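Local coordinates for protein myosin-I heavy chain (Dictyostelium discoideum, PDB 5EJR) that moves along actin filaments as an ATP-driven class VII myosin, acting early in phagocytosis and adhesion, and is represented here by its C-terminal MyTH4-FERM tail domain, at residues 129-133 with 196-201; 303-307 with 407-411; 351-356 with 368-372; 243-249 with 316-322. All coordinates share one frame. Residue numbers count along the deposited sequence, not the author numbering.

Contact 1: 129-133 with 196-201; sequences ELIYF and EIQSFR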
# COMPACT_ATOMS: atom_id res chain seq x y z
N GLU A 129 13.10 19.00 -5.71
CA GLU A 129 12.44 17.89 -5.00
C GLU A 129 11.44 17.19 -5.95
O GLU A 129 11.36 15.96 -5.99
CB GLU A 129 11.68 18.40 -3.77
CG GLU A 129 12.58 18.77 -2.60
CD GLU A 129 11.88 19.36 -1.40
OE1 GLU A 129 10.83 20.01 -1.58
OE2 GLU A 129 12.40 19.19 -0.27
N LEU A 130 10.74 18.01 -6.77
CA LEU A 130 9.81 17.53 -7.79
C LEU A 130 10.58 16.74 -8.85
O LEU A 130 10.12 15.67 -9.22
CB LEU A 130 9.01 18.69 -8.41
CG LEU A 130 8.15 18.42 -9.67
CD1 LEU A 130 7.11 17.33 -9.44
CD2 LEU A 130 7.45 19.67 -10.11
N ILE A 131 11.77 17.21 -9.27
CA ILE A 131 12.58 16.50 -10.26
C ILE A 131 12.98 15.12 -9.71
O ILE A 131 12.95 14.12 -10.44
CB ILE A 131 13.80 17.34 -10.71
CG1 ILE A 131 13.33 18.56 -11.55
CG2 ILE A 131 14.81 16.49 -11.48
CD1 ILE A 131 14.36 19.70 -11.73
N TYR A 132 13.32 15.07 -8.41
CA TYR A 132 13.66 13.80 -7.75
C TYR A 132 12.49 12.82 -7.84
O TYR A 132 12.69 11.66 -8.22
CB TYR A 132 14.03 14.04 -6.28
CG TYR A 132 14.03 12.76 -5.47
CD1 TYR A 132 15.09 11.86 -5.55
CD2 TYR A 132 12.94 12.43 -4.67
CE1 TYR A 132 15.07 10.66 -4.85
CE2 TYR A 132 12.91 11.22 -3.96
CZ TYR A 132 13.99 10.35 -4.04
OH TYR A 132 13.99 9.17 -3.34
N PHE A 133 11.28 13.28 -7.46
CA PHE A 133 10.05 12.48 -7.45
C PHE A 133 9.58 12.10 -8.85
O PHE A 133 8.96 11.04 -9.01
CB PHE A 133 8.94 13.15 -6.62
CG PHE A 133 9.19 13.13 -5.12
CD1 PHE A 133 9.37 11.92 -4.45
CD2 PHE A 133 9.20 14.31 -4.38
CE1 PHE A 133 9.60 11.91 -3.06
CE2 PHE A 133 9.43 14.29 -3.00
CZ PHE A 133 9.63 13.09 -2.35
N GLU A 196 6.23 10.05 2.73
CA GLU A 196 7.38 9.83 1.85
C GLU A 196 8.14 11.13 1.65
O GLU A 196 9.36 11.10 1.49
CB GLU A 196 6.94 9.32 0.48
CG GLU A 196 8.11 8.83 -0.36
CD GLU A 196 7.77 8.20 -1.68
OE1 GLU A 196 6.56 7.98 -1.93
OE2 GLU A 196 8.70 7.91 -2.47
N ILE A 197 7.41 12.26 1.62
CA ILE A 197 8.00 13.58 1.41
C ILE A 197 8.90 13.93 2.59
O ILE A 197 10.07 14.21 2.39
CB ILE A 197 6.90 14.64 1.08
CG1 ILE A 197 6.38 14.43 -0.37
CG2 ILE A 197 7.44 16.07 1.23
CD1 ILE A 197 4.96 15.03 -0.69
N GLN A 198 8.36 13.85 3.82
CA GLN A 198 9.07 14.13 5.05
C GLN A 198 10.27 13.22 5.26
O GLN A 198 11.36 13.70 5.60
CB GLN A 198 8.13 14.11 6.26
CG GLN A 198 8.72 14.74 7.53
CD GLN A 198 9.37 16.09 7.28
OE1 GLN A 198 8.69 17.09 7.02
NE2 GLN A 198 10.69 16.12 7.30
N SER A 199 10.09 11.92 5.01
CA SER A 199 11.18 10.95 5.14
C SER A 199 12.33 11.31 4.21
O SER A 199 13.47 11.38 4.68
CB SER A 199 10.66 9.53 4.94
OG SER A 199 9.86 9.20 6.06
N PHE A 200 12.03 11.66 2.94
CA PHE A 200 13.03 12.06 1.96
C PHE A 200 13.83 13.31 2.43
O PHE A 200 15.05 13.35 2.32
CB PHE A 200 12.35 12.33 0.60
CG PHE A 200 13.23 13.03 -0.40
CD1 PHE A 200 14.31 12.38 -0.98
CD2 PHE A 200 12.97 14.34 -0.79
CE1 PHE A 200 15.13 13.03 -1.90
CE2 PHE A 200 13.78 14.99 -1.72
CZ PHE A 200 14.85 14.32 -2.27
N ARG A 201 13.11 14.31 2.94
CA ARG A 201 13.63 15.57 3.45
C ARG A 201 14.55 15.37 4.64
O ARG A 201 15.70 15.82 4.59
CB ARG A 201 12.47 16.52 3.79
CG ARG A 201 11.98 17.23 2.56
CD ARG A 201 10.68 17.97 2.80
NE ARG A 201 10.21 18.53 1.54
CZ ARG A 201 9.10 19.22 1.39
NH1 ARG A 201 8.29 19.43 2.42
NH2 ARG A 201 8.76 19.69 0.20
O HOH W 1 11.32 8.03 -1.80

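Contact 2: 303-307 with 407-411; sequences VNKIL and LMFIN. With EDO (1,2-ethanediol), chain B.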
# COMPACT_ATOMS: atom_id res chain seq x y z
N VAL A 303 -6.30 -28.19 11.01
CA VAL A 303 -6.79 -27.82 12.34
C VAL A 303 -7.52 -28.99 13.05
O VAL A 303 -7.55 -29.06 14.27
CB VAL A 303 -7.61 -26.49 12.31
CG1 VAL A 303 -9.06 -26.68 11.83
CG2 VAL A 303 -7.54 -25.77 13.65
N ASN A 304 -8.12 -29.91 12.30
CA ASN A 304 -8.80 -31.07 12.87
C ASN A 304 -7.85 -32.06 13.51
O ASN A 304 -8.28 -32.86 14.36
CB ASN A 304 -9.71 -31.75 11.84
CG ASN A 304 -10.86 -30.86 11.44
OD1 ASN A 304 -10.93 -30.36 10.32
ND2 ASN A 304 -11.73 -30.54 12.40
N LYS A 305 -6.54 -31.99 13.15
CA LYS A 305 -5.50 -32.88 13.70
C LYS A 305 -4.52 -32.14 14.63
O LYS A 305 -3.48 -32.69 14.99
CB LYS A 305 -4.71 -33.54 12.53
CG LYS A 305 -5.60 -34.41 11.66
CD LYS A 305 -4.83 -35.10 10.56
CE LYS A 305 -5.72 -36.07 9.80
NZ LYS A 305 -5.09 -36.51 8.53
N ILE A 306 -4.82 -30.89 14.99
CA ILE A 306 -3.92 -30.05 15.79
C ILE A 306 -3.41 -30.73 17.11
O ILE A 306 -2.23 -30.63 17.42
CB ILE A 306 -4.52 -28.65 16.04
CG1 ILE A 306 -3.48 -27.69 16.67
CG2 ILE A 306 -5.82 -28.72 16.84
CD1 ILE A 306 -3.94 -26.18 16.81
N LEU A 307 -4.30 -31.40 17.86
CA LEU A 307 -3.93 -32.04 19.11
C LEU A 307 -3.00 -33.24 18.91
O LEU A 307 -2.24 -33.56 19.83
CB LEU A 307 -5.18 -32.45 19.92
CG LEU A 307 -6.10 -31.26 20.35
CD1 LEU A 307 -7.38 -31.77 21.02
CD2 LEU A 307 -5.37 -30.34 21.31
N LEU A 407 -3.94 -24.93 22.22
CA LEU A 407 -4.18 -25.90 21.14
C LEU A 407 -5.61 -26.40 21.18
O LEU A 407 -6.21 -26.58 20.12
CB LEU A 407 -3.20 -27.10 21.26
CG LEU A 407 -1.71 -26.82 20.99
CD1 LEU A 407 -0.83 -27.96 21.49
CD2 LEU A 407 -1.46 -26.65 19.52
N MET A 408 -6.17 -26.60 22.39
CA MET A 408 -7.55 -27.06 22.62
C MET A 408 -8.51 -25.98 22.13
O MET A 408 -9.52 -26.29 21.52
CB MET A 408 -7.79 -27.28 24.13
CG MET A 408 -7.30 -28.59 24.68
SD MET A 408 -7.55 -28.68 26.50
CE MET A 408 -9.34 -28.85 26.59
N PHE A 409 -8.21 -24.72 22.47
CA PHE A 409 -9.03 -23.57 22.03
C PHE A 409 -9.04 -23.51 20.49
O PHE A 409 -10.11 -23.48 19.89
CB PHE A 409 -8.47 -22.27 22.62
CG PHE A 409 -9.02 -21.01 21.98
CD1 PHE A 409 -10.37 -20.68 22.08
CD2 PHE A 409 -8.20 -20.20 21.21
CE1 PHE A 409 -10.87 -19.53 21.47
CE2 PHE A 409 -8.71 -19.05 20.59
CZ PHE A 409 -10.04 -18.73 20.71
N ILE A 410 -7.85 -23.58 19.85
CA ILE A 410 -7.78 -23.55 18.38
C ILE A 410 -8.52 -24.75 17.78
O ILE A 410 -9.25 -24.56 16.83
CB ILE A 410 -6.33 -23.43 17.86
CG1 ILE A 410 -5.69 -22.11 18.38
CG2 ILE A 410 -6.33 -23.51 16.33
CD1 ILE A 410 -4.15 -22.07 18.46
N ASN A 411 -8.38 -25.93 18.36
CA ASN A 411 -9.07 -27.13 17.87
C ASN A 411 -10.59 -26.93 17.88
O ASN A 411 -11.28 -27.28 16.93
CB ASN A 411 -8.68 -28.37 18.70
CG ASN A 411 -9.38 -29.63 18.21
OD1 ASN A 411 -9.28 -30.06 17.05
ND2 ASN A 411 -10.18 -30.19 19.07
C1 EDO B . -7.83 -25.41 8.50
O1 EDO B . -7.54 -26.76 8.76
C2 EDO B . -6.50 -24.66 8.38
O2 EDO B . -5.71 -24.96 9.55
O HOH W 2 -6.95 -32.34 17.00
O HOH W 3 -10.91 -31.98 16.02

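Contact 3: 351-356 with 368-372; sequences LIQLLY and VVRQV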
# COMPACT_ATOMS: atom_id res chain seq x y z
N LEU A 351 -10.58 -20.55 27.91
CA LEU A 351 -10.01 -19.21 27.95
C LEU A 351 -9.89 -18.66 29.35
O LEU A 351 -8.95 -17.91 29.63
CB LEU A 351 -10.78 -18.24 27.01
CG LEU A 351 -10.72 -18.57 25.49
CD1 LEU A 351 -11.40 -17.49 24.70
CD2 LEU A 351 -9.29 -18.68 24.99
N ILE A 352 -10.81 -19.04 30.25
CA ILE A 352 -10.74 -18.64 31.68
C ILE A 352 -9.53 -19.35 32.33
O ILE A 352 -8.73 -18.70 32.99
CB ILE A 352 -12.09 -18.92 32.41
CG1 ILE A 352 -13.15 -17.88 31.98
CG2 ILE A 352 -11.91 -18.93 33.97
CD1 ILE A 352 -14.62 -18.27 32.33
N GLN A 353 -9.34 -20.65 32.05
CA GLN A 353 -8.19 -21.39 32.60
C GLN A 353 -6.87 -20.77 32.11
O GLN A 353 -5.88 -20.74 32.86
CB GLN A 353 -8.30 -22.89 32.32
CG GLN A 353 -7.39 -23.73 33.22
CD GLN A 353 -7.39 -25.22 32.96
OE1 GLN A 353 -8.26 -25.76 32.29
NE2 GLN A 353 -6.42 -25.93 33.51
N LEU A 354 -6.87 -20.19 30.88
CA LEU A 354 -5.68 -19.52 30.37
C LEU A 354 -5.43 -18.18 31.07
O LEU A 354 -4.28 -17.80 31.29
CB LEU A 354 -5.74 -19.35 28.83
CG LEU A 354 -5.38 -20.59 27.99
CD1 LEU A 354 -5.91 -20.46 26.55
CD2 LEU A 354 -3.90 -20.82 27.96
N LEU A 355 -6.49 -17.44 31.41
CA LEU A 355 -6.34 -16.16 32.12
C LEU A 355 -6.00 -16.39 33.61
O LEU A 355 -5.30 -15.58 34.21
CB LEU A 355 -7.65 -15.36 32.07
CG LEU A 355 -8.02 -14.71 30.77
CD1 LEU A 355 -9.48 -14.25 30.82
CD2 LEU A 355 -7.09 -13.54 30.47
N TYR A 356 -6.56 -17.44 34.21
CA TYR A 356 -6.40 -17.74 35.64
C TYR A 356 -5.88 -19.16 35.87
O TYR A 356 -6.65 -20.04 36.25
CB TYR A 356 -7.74 -17.46 36.37
CG TYR A 356 -8.26 -16.07 36.10
CD1 TYR A 356 -7.68 -14.95 36.70
CD2 TYR A 356 -9.32 -15.85 35.22
CE1 TYR A 356 -8.14 -13.66 36.44
CE2 TYR A 356 -9.77 -14.57 34.93
CZ TYR A 356 -9.20 -13.48 35.56
OH TYR A 356 -9.67 -12.21 35.29
N VAL A 368 -15.41 -11.58 34.48
CA VAL A 368 -14.61 -12.68 33.93
C VAL A 368 -15.25 -13.18 32.62
O VAL A 368 -14.53 -13.39 31.64
CB VAL A 368 -14.38 -13.82 34.97
CG1 VAL A 368 -13.71 -15.04 34.34
CG2 VAL A 368 -13.54 -13.30 36.15
N VAL A 369 -16.60 -13.33 32.59
CA VAL A 369 -17.34 -13.79 31.40
C VAL A 369 -17.10 -12.85 30.19
O VAL A 369 -16.84 -13.34 29.08
CB VAL A 369 -18.85 -14.03 31.66
CG1 VAL A 369 -19.62 -14.32 30.36
CG2 VAL A 369 -19.05 -15.15 32.67
N ARG A 370 -17.11 -11.52 30.44
CA ARG A 370 -16.86 -10.51 29.41
C ARG A 370 -15.43 -10.58 28.82
O ARG A 370 -15.21 -10.05 27.76
CB ARG A 370 -17.10 -9.10 29.96
CG ARG A 370 -18.52 -8.85 30.45
CD ARG A 370 -19.59 -9.10 29.40
NE ARG A 370 -19.43 -8.26 28.20
CZ ARG A 370 -19.79 -6.98 28.10
NH1 ARG A 370 -20.25 -6.33 29.16
NH2 ARG A 370 -19.65 -6.34 26.96
N GLN A 371 -14.47 -11.19 29.53
CA GLN A 371 -13.10 -11.30 29.01
C GLN A 371 -12.96 -12.46 28.02
O GLN A 371 -11.92 -12.59 27.35
CB GLN A 371 -12.13 -11.52 30.18
CG GLN A 371 -12.02 -10.35 31.19
CD GLN A 371 -11.03 -10.72 32.29
OE1 GLN A 371 -11.29 -11.58 33.16
NE2 GLN A 371 -9.84 -10.16 32.22
N VAL A 372 -13.96 -13.35 27.95
CA VAL A 372 -13.85 -14.59 27.17
C VAL A 372 -15.02 -14.90 26.22
O VAL A 372 -14.95 -15.90 25.48
CB VAL A 372 -13.57 -15.81 28.09
CG1 VAL A 372 -12.27 -15.63 28.85
CG2 VAL A 372 -14.75 -16.09 29.05
O HOH W 4 -7.22 -10.90 33.43

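Contact 4: 243-249 with 316-322; sequences YGISQQS and DDICFEL. With EDO (1,2-ethanediol), chain G.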
# COMPACT_ATOMS: atom_id res chain seq x y z
N TYR A 243 10.40 -9.32 15.08
CA TYR A 243 9.53 -9.89 16.11
C TYR A 243 10.04 -11.23 16.65
O TYR A 243 9.74 -11.58 17.79
CB TYR A 243 8.10 -10.04 15.57
CG TYR A 243 7.06 -10.12 16.65
CD1 TYR A 243 6.53 -8.96 17.23
CD2 TYR A 243 6.58 -11.34 17.10
CE1 TYR A 243 5.58 -9.03 18.23
CE2 TYR A 243 5.65 -11.42 18.13
CZ TYR A 243 5.13 -10.26 18.68
OH TYR A 243 4.15 -10.32 19.64
N GLY A 244 10.82 -11.95 15.85
CA GLY A 244 11.37 -13.24 16.24
C GLY A 244 10.71 -14.44 15.59
O GLY A 244 10.95 -15.56 16.04
N ILE A 245 9.88 -14.24 14.54
CA ILE A 245 9.22 -15.35 13.83
C ILE A 245 10.36 -16.07 13.07
O ILE A 245 11.22 -15.39 12.51
CB ILE A 245 8.11 -14.80 12.88
CG1 ILE A 245 6.96 -14.14 13.69
CG2 ILE A 245 7.59 -15.87 11.90
CD1 ILE A 245 6.10 -13.14 12.91
N SER A 246 10.40 -17.42 13.11
CA SER A 246 11.43 -18.19 12.46
C SER A 246 11.34 -18.06 10.97
O SER A 246 10.26 -17.84 10.42
CB SER A 246 11.41 -19.67 12.87
OG SER A 246 10.50 -20.42 12.08
N GLN A 247 12.49 -18.26 10.31
CA GLN A 247 12.63 -18.15 8.86
C GLN A 247 11.54 -18.89 8.10
O GLN A 247 10.92 -18.30 7.22
CB GLN A 247 14.05 -18.59 8.43
CG GLN A 247 14.23 -18.92 6.92
CD GLN A 247 13.84 -17.80 5.99
OE1 GLN A 247 14.01 -16.61 6.28
NE2 GLN A 247 13.25 -18.17 4.87
N GLN A 248 11.28 -20.14 8.46
CA GLN A 248 10.29 -20.98 7.76
C GLN A 248 8.84 -20.53 7.93
O GLN A 248 8.01 -20.86 7.07
CB GLN A 248 10.45 -22.45 8.17
CG GLN A 248 11.71 -23.10 7.57
CD GLN A 248 11.71 -23.16 6.06
OE1 GLN A 248 11.03 -23.99 5.44
NE2 GLN A 248 12.49 -22.29 5.43
N SER A 249 8.53 -19.77 8.99
CA SER A 249 7.15 -19.33 9.26
C SER A 249 6.79 -18.00 8.62
O SER A 249 5.61 -17.68 8.49
CB SER A 249 6.91 -19.23 10.76
OG SER A 249 7.06 -20.49 11.39
N ASP A 316 7.62 -23.28 16.26
CA ASP A 316 7.90 -21.87 16.28
C ASP A 316 6.94 -21.31 17.34
O ASP A 316 5.78 -21.05 17.02
CB ASP A 316 7.67 -21.22 14.91
CG ASP A 316 8.12 -19.77 14.82
OD1 ASP A 316 8.18 -19.11 15.86
OD2 ASP A 316 8.30 -19.27 13.68
N ASP A 317 7.44 -21.10 18.58
CA ASP A 317 6.61 -20.60 19.68
C ASP A 317 6.19 -19.13 19.53
O ASP A 317 5.13 -18.76 20.06
CB ASP A 317 7.24 -20.85 21.06
CG ASP A 317 8.67 -20.41 21.20
OD1 ASP A 317 9.57 -21.19 20.82
OD2 ASP A 317 8.89 -19.30 21.73
N ILE A 318 6.95 -18.32 18.80
CA ILE A 318 6.58 -16.92 18.55
C ILE A 318 5.41 -16.90 17.56
O ILE A 318 4.41 -16.18 17.78
CB ILE A 318 7.80 -16.06 18.08
CG1 ILE A 318 8.96 -16.02 19.14
CG2 ILE A 318 7.38 -14.67 17.66
CD1 ILE A 318 8.54 -15.65 20.59
N CYS A 319 5.52 -17.70 16.49
CA CYS A 319 4.46 -17.82 15.51
C CYS A 319 3.21 -18.42 16.17
O CYS A 319 2.10 -17.98 15.86
CB CYS A 319 4.90 -18.64 14.30
SG CYS A 319 3.55 -19.16 13.20
N PHE A 320 3.37 -19.41 17.07
CA PHE A 320 2.24 -20.04 17.73
C PHE A 320 1.51 -19.02 18.59
O PHE A 320 0.29 -18.97 18.58
CB PHE A 320 2.66 -21.24 18.59
CG PHE A 320 1.50 -21.91 19.28
CD1 PHE A 320 0.45 -22.46 18.54
CD2 PHE A 320 1.44 -21.99 20.67
CE1 PHE A 320 -0.65 -23.04 19.19
CE2 PHE A 320 0.33 -22.59 21.31
CZ PHE A 320 -0.68 -23.13 20.56
N GLU A 321 2.27 -18.20 19.31
CA GLU A 321 1.72 -17.17 20.18
C GLU A 321 0.93 -16.11 19.39
O GLU A 321 -0.19 -15.74 19.78
CB GLU A 321 2.83 -16.57 21.08
CG GLU A 321 2.33 -15.67 22.20
CD GLU A 321 1.23 -16.23 23.08
OE1 GLU A 321 1.16 -17.47 23.24
OE2 GLU A 321 0.44 -15.42 23.61
N LEU A 322 1.47 -15.67 18.25
CA LEU A 322 0.79 -14.71 17.40
C LEU A 322 -0.45 -15.31 16.79
O LEU A 322 -1.46 -14.61 16.65
CB LEU A 322 1.69 -14.17 16.31
CG LEU A 322 2.74 -13.17 16.73
CD1 LEU A 322 3.68 -12.88 15.57
CD2 LEU A 322 2.11 -11.86 17.27
C1 EDO G . 5.29 -22.90 9.93
O1 EDO G . 4.88 -23.62 8.78
C2 EDO G . 4.07 -22.62 10.84
O2 EDO G . 4.53 -22.17 12.11
O HOH W 5 10.54 -18.22 16.46

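Contact 1: 129-133 with 196-201
Two helices of the all-helical MyTH4 domain meet here: helix 121-137, through residues 129-133, and helix 194-205, through residues 196-201. They cross steeply, at 111°, with the axes of these short segments 12.3 Å apart, a spacing that leaves room for large side chains between them. Aromatic rings fill it. Phe200 points from the second helix toward the first and lies over one face of Tyr132 in an offset stack, with centroids 4.0 Å apart and planes only 11° from parallel. Phe133 completes the cluster at an oblique angle, its centroid 5.2 Å from that of Phe200. A flat ring suits each place because it spans the gap while packing closely. Apolar contact adds to this where Phe133 CE2 meets Ile197 CG1 at 4.0 Å, and Ile90 and Ile94 of helix 86-99 close in on Phe133 from outside the pair.

Polar groups lie round the aromatic cluster. The carboxylate of Glu196 forms a salt bridge with Arg188, while its OE2 accepts from water 1 (2.7 Å), which also sits 3.3 Å from Tyr132 OH. Glu129, though buried, has its charge balanced by Arg201, whose long side chain reaches back along its helix to form a two-pronged salt bridge: NH2 donates to Glu129 OE1 at 2.7 Å and NE to Glu129 OE2 at 2.9 Å.

Contact 2: 303-307 with 407-411
Val303 opens a short 3-10 segment, and its backbone N donates to O1 of a 1,2-ethanediol, probably from the crystallisation liquor, at 2.9 Å. Its branched side chain meets helix 402-416, CG2 lying 3.7 Å from Ile410 CG2. Val303 O comes within 3.4 Å of Asn411 OD1, but both are acceptors and no hydrogen bond can form. The carbonyl of Asn304 is instead joined to Asn411 OD1 by two waters: water 3 donates to both oxygens, and water 2 does the same while also accepting from Leu307 N. An amide side chain suits this partly exposed place, where its oxygen can receive such bridges. This is the central, helical lobe of the FERM domain, and the contact lays the segment that leads into its helices against helix 402-416. After exposed Lys305, Ile306 turns inward and fills the interface: CG1 is 3.6 Å from Leu407 CD2, CD1 is 3.6 Å from Ile410 CG2, and CG2 is 3.4 Å from Asn411 CB. Trp313 also packs on Ile306. Leu307 sets off sideways, but its end comes close to the helix, with CD2 3.9 Å from Leu407 CB and CD1 3.8 Å from Asn411 ND2.

Contact 3: 351-356 with 368-372
Val372 is the residue most deeply engaged here, with 81 Å² covered by residues 351-356. CG1 packs against Leu351 CB at 3.5 Å and Leu355 CD1 at 3.7 Å, and CG2 lies 3.8 Å from Ile352 CG1. A compact branched residue fits where the backbones come close, the CA atoms of Leu351 and Val372 being 6.1 Å apart. Val372 O accepts a hydrogen bond from Trp331 NE1 of helix 317-332.

Ile352, second in buried area, brings its end close to the partner, its CG1 also meeting Val368 CG1 at 3.7 Å. Leu362, Leu364 and Ile390 pack around this side chain too. The pairing is a local one within the helical central lobe of the FERM domain, where the chain leaves helix 341-355, makes a short connection and folds the short helix 366-370 back against the end it has just left.

Val368, with 50 Å² covered, also receives Tyr356, whose CE2 is 4.0 Å from Val368 CG1. Tyr356 is the first residue beyond the helix; its amphipathic ring suits the edge, with OH donating to Gln371 OE1 at 2.7 Å. Water 4 accepts from Gln371 NE2 (3.0 Å) and donates weakly to Tyr356 OH (3.3 Å).

Contact 4: 243-249 with 316-322
One carboxylate, that of Asp316, caps a helix and binds a separate loop at once. At the N-cap of helix 317-332, its OD1 accepts from Cys319 N at 3.1 Å and weakly from Ile318 N at 3.3 Å. Its OD2 accepts from Ser246 N (2.9 Å), Ser246 OG (3.0 Å) and Ser249 OG (2.9 Å), small hydroxyl residues that can approach closely. Water 5 donates to both Asp316 OD1 (2.6 Å) and Gly244 O (2.7 Å).

The loop belongs to the ubiquitin-like first lobe of the FERM domain and the helix to its helical central lobe, so the contact joins two lobes. Gly244, at positive phi, is the C-prime residue of a Schellman motif ending helix 232-243, a conformation in which a CB would clash with the preceding carbonyl.

Beyond the polar end the interface is apolar: Tyr243 CD2 meets Ile318 CG2 at 3.5 Å, edge-on to the ring, and Ile245 CD1 lies 3.6 Å from Leu322 CD1. Tyr243 OH is hydrogen-bonded to Asp218, and its ring stacks with Phe216.

Overall arrangement
Contact 1 stands apart in the MyTH4 domain, its centre about 50 Å from the centres of contacts 2 and 3 and about 36 Å from that of contact 4. It is also the most buried of the four, combining stacked rings with a salt bridge, whereas the three FERM contacts are partly buried and have no salt bridge between their segments. Contacts 2 and 3 both lie in the central lobe and rely on aliphatic packing with water at the margin; they touch where Phe409 meets Leu351. Contact 4, at a lobe boundary, is richest in direct hydrogen bonds. Its helix 317-332 reaches contact 2 through Phe320, which packs on Leu407 and Ile410.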